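Local coordinates for DUF6836 domain-containing protein (Clostridium leptum, PDB 4PW1) that is of unknown function, an orphan protein whose unusual fold surrounds a nine-stranded antiparallel beta sheet with alpha-helices, at residues E117-A128 with L216-A224. Numbering follows the deposited sequence.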
# COMPACT_ATOMS: atom_id res chain seq x y z
N GLU B 117 0.15 -13.75 -17.50
CA GLU B 117 0.90 -12.85 -18.35
C GLU B 117 2.39 -12.87 -17.97
O GLU B 117 2.78 -13.14 -16.82
CB GLU B 117 0.33 -11.43 -18.33
CG GLU B 117 0.56 -10.69 -17.06
CD GLU B 117 0.09 -9.23 -17.13
OE1 GLU B 117 -0.51 -8.77 -18.14
OE2 GLU B 117 0.34 -8.55 -16.12
N ARG B 118 3.26 -12.64 -18.92
CA ARG B 118 4.68 -12.63 -18.56
C ARG B 118 5.06 -11.37 -17.78
O ARG B 118 4.41 -10.32 -17.86
CB ARG B 118 5.58 -12.79 -19.78
CG ARG B 118 5.47 -11.68 -20.75
CD ARG B 118 6.40 -11.91 -21.91
NE ARG B 118 6.26 -10.77 -22.79
CZ ARG B 118 6.99 -9.68 -22.72
NH1 ARG B 118 7.98 -9.57 -21.82
NH2 ARG B 118 6.71 -8.69 -23.56
N GLU B 119 6.15 -11.50 -17.06
CA GLU B 119 6.69 -10.41 -16.29
C GLU B 119 7.41 -9.45 -17.22
O GLU B 119 8.28 -9.83 -17.99
CB GLU B 119 7.65 -10.98 -15.25
CG GLU B 119 8.21 -9.96 -14.29
CD GLU B 119 9.10 -10.61 -13.25
OE1 GLU B 119 8.62 -11.53 -12.56
OE2 GLU B 119 10.28 -10.21 -13.13
N ALA B 120 7.02 -8.18 -17.17
CA ALA B 120 7.71 -7.15 -17.97
C ALA B 120 9.12 -6.96 -17.45
O ALA B 120 9.33 -6.99 -16.25
CB ALA B 120 6.97 -5.84 -17.85
N THR B 121 10.07 -6.76 -18.33
CA THR B 121 11.45 -6.40 -17.92
C THR B 121 11.49 -4.94 -17.48
O THR B 121 10.55 -4.16 -17.73
CB THR B 121 12.43 -6.57 -19.09
OG1 THR B 121 12.00 -5.75 -20.17
CG2 THR B 121 12.48 -8.03 -19.57
N ALA B 122 12.58 -4.55 -16.84
CA ALA B 122 12.82 -3.15 -16.46
C ALA B 122 12.70 -2.20 -17.67
O ALA B 122 12.05 -1.15 -17.59
CB ALA B 122 14.20 -3.03 -15.82
N ASP B 123 13.29 -2.59 -18.80
CA ASP B 123 13.21 -1.79 -20.02
C ASP B 123 11.79 -1.64 -20.57
O ASP B 123 11.42 -0.56 -21.03
CB ASP B 123 14.11 -2.36 -21.11
CG ASP B 123 15.59 -2.01 -20.90
OD1 ASP B 123 15.89 -1.12 -20.07
OD2 ASP B 123 16.45 -2.62 -21.56
N GLU B 124 11.01 -2.72 -20.53
CA GLU B 124 9.63 -2.68 -20.98
C GLU B 124 8.81 -1.78 -20.08
O GLU B 124 7.94 -1.08 -20.56
CB GLU B 124 9.02 -4.09 -21.00
CG GLU B 124 9.60 -4.93 -22.13
CD GLU B 124 9.19 -6.40 -22.08
OE1 GLU B 124 8.91 -6.93 -20.99
OE2 GLU B 124 9.14 -7.03 -23.14
N MSE B 125 9.09 -1.81 -18.77
CA MSE B 125 8.39 -0.95 -17.82
C MSE B 125 8.68 0.49 -18.15
O MSE B 125 7.77 1.31 -18.18
CB MSE B 125 8.72 -1.26 -16.37
CG MSE B 125 7.97 -2.51 -15.95
SE MSE B 125 6.20 -1.98 -15.30
CE MSE B 125 6.00 -3.69 -14.37
N ASP B 126 9.95 0.80 -18.40
CA ASP B 126 10.33 2.17 -18.71
C ASP B 126 9.68 2.64 -20.02
O ASP B 126 9.18 3.75 -20.08
CB ASP B 126 11.85 2.35 -18.75
CG ASP B 126 12.48 2.34 -17.36
OD1 ASP B 126 11.76 2.48 -16.33
OD2 ASP B 126 13.72 2.19 -17.29
N GLN B 127 9.72 1.81 -21.06
CA GLN B 127 9.04 2.10 -22.33
C GLN B 127 7.56 2.31 -22.11
O GLN B 127 6.97 3.20 -22.69
CB GLN B 127 9.23 0.97 -23.34
CG GLN B 127 10.65 0.77 -23.82
CD GLN B 127 10.86 -0.63 -24.37
OE1 GLN B 127 9.94 -1.26 -24.89
NE2 GLN B 127 12.08 -1.12 -24.25
N ALA B 128 6.94 1.46 -21.30
CA ALA B 128 5.49 1.58 -21.02
C ALA B 128 5.20 2.92 -20.36
O ALA B 128 4.24 3.61 -20.70
CB ALA B 128 5.00 0.46 -20.13
N LEU B 216 3.76 4.52 -9.92
CA LEU B 216 4.67 3.52 -9.34
C LEU B 216 4.38 2.18 -10.01
O LEU B 216 3.35 2.03 -10.70
CB LEU B 216 4.47 3.44 -7.82
CG LEU B 216 3.09 3.06 -7.29
CD1 LEU B 216 2.74 1.59 -7.53
CD2 LEU B 216 3.00 3.39 -5.79
N SER B 217 5.28 1.24 -9.80
CA SER B 217 5.10 -0.09 -10.30
C SER B 217 4.84 -1.02 -9.15
O SER B 217 5.57 -1.02 -8.10
CB SER B 217 6.30 -0.54 -11.12
OG SER B 217 6.10 -1.84 -11.65
N TYR B 218 3.82 -1.84 -9.33
CA TYR B 218 3.45 -2.83 -8.35
C TYR B 218 2.84 -4.01 -9.07
O TYR B 218 1.95 -3.85 -9.91
CB TYR B 218 2.37 -2.22 -7.45
CG TYR B 218 1.88 -3.10 -6.32
CD1 TYR B 218 2.72 -3.47 -5.24
CD2 TYR B 218 0.56 -3.54 -6.29
CE1 TYR B 218 2.24 -4.23 -4.16
CE2 TYR B 218 0.09 -4.31 -5.25
CZ TYR B 218 0.93 -4.65 -4.18
OH TYR B 218 0.45 -5.36 -3.13
N ASP B 219 3.29 -5.21 -8.72
CA ASP B 219 2.65 -6.43 -9.17
C ASP B 219 2.52 -6.54 -10.73
O ASP B 219 1.48 -6.93 -11.25
CB ASP B 219 1.29 -6.52 -8.50
CG ASP B 219 0.66 -7.88 -8.64
OD1 ASP B 219 1.41 -8.87 -8.70
OD2 ASP B 219 -0.57 -7.93 -8.71
N ASN B 220 3.59 -6.17 -11.41
CA ASN B 220 3.70 -6.23 -12.87
C ASN B 220 2.81 -5.19 -13.60
O ASN B 220 2.67 -5.26 -14.80
CB ASN B 220 3.41 -7.65 -13.42
CG ASN B 220 4.06 -7.90 -14.79
OD1 ASN B 220 5.20 -7.53 -15.02
ND2 ASN B 220 3.31 -8.50 -15.72
N HIS B 221 2.28 -4.22 -12.87
CA HIS B 221 1.53 -3.12 -13.44
C HIS B 221 2.11 -1.81 -13.10
O HIS B 221 2.89 -1.66 -12.14
CB HIS B 221 0.09 -3.18 -12.95
CG HIS B 221 -0.63 -4.37 -13.45
ND1 HIS B 221 -0.66 -5.56 -12.76
CD2 HIS B 221 -1.28 -4.59 -14.61
CE1 HIS B 221 -1.33 -6.45 -13.46
NE2 HIS B 221 -1.72 -5.89 -14.58
N ILE B 222 1.75 -0.81 -13.90
CA ILE B 222 1.98 0.57 -13.53
C ILE B 222 0.69 1.15 -12.97
O ILE B 222 -0.40 1.05 -13.61
CB ILE B 222 2.49 1.41 -14.69
CG1 ILE B 222 3.83 0.85 -15.15
CG2 ILE B 222 2.62 2.91 -14.32
CD1 ILE B 222 4.35 1.51 -16.42
N TYR B 223 0.81 1.77 -11.80
CA TYR B 223 -0.33 2.49 -11.17
C TYR B 223 -0.18 3.97 -11.47
O TYR B 223 0.74 4.62 -11.02
CB TYR B 223 -0.35 2.25 -9.66
CG TYR B 223 -0.88 0.89 -9.24
CD1 TYR B 223 -0.83 -0.19 -10.06
CD2 TYR B 223 -1.38 0.69 -7.97
CE1 TYR B 223 -1.31 -1.43 -9.67
CE2 TYR B 223 -1.85 -0.54 -7.57
CZ TYR B 223 -1.84 -1.59 -8.44
OH TYR B 223 -2.26 -2.80 -8.04
N ALA B 224 -1.09 4.49 -12.29
CA ALA B 224 -1.10 5.88 -12.66
C ALA B 224 -2.02 6.61 -11.72
O ALA B 224 -3.20 6.28 -11.63
CB ALA B 224 -1.60 6.02 -14.07
O HOH W 1 -2.65 -7.30 -16.72
O HOH W 2 0.96 -6.24 -16.82
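N220, at the type I' turn of the beta hairpin formed by strands 214-218 and 221-227, reaches across to the loop E117-A120 that leads into helix 122-141. From the base of this side chain outward, CB lies 4.2 Å from E117 OE2, and CG sits anti to the backbone N (chi1 -156°), which swings the amide off the turn and against the loop backbone. There OD1 accepts from A120 N at 2.9 Å, in the carbonyl plane and on a lone pair, while E119 CA packs against the same oxygen. ND2 gives its two hydrogens to R118 O and to E117 OE2, 3.0 Å from ND2 in each case. Both of those bonds are bent, and the carboxylate of E117 is met from above its plane, the two flat groups standing nearly perpendicular (86°). Bonded through both OD1 and ND2, the amide is fixed in its rotation about CB-CG. Water 1 bridges E117 OE1 and H221 NE2. In the first turn of the helix, M125, a selenomethionine bent at chi2 (-88°), slides past I222, with SE 3.7 Å from I222 CG1; A128 CB touches I222 CD1 further along, and Y19 also packs on M125. Behind the loop, T121 and E124 form a capping box, and R118 grips the E124 carboxylate end-on. M125 CE finishes 3.3 Å from S217 OG, near the backbone C of N220.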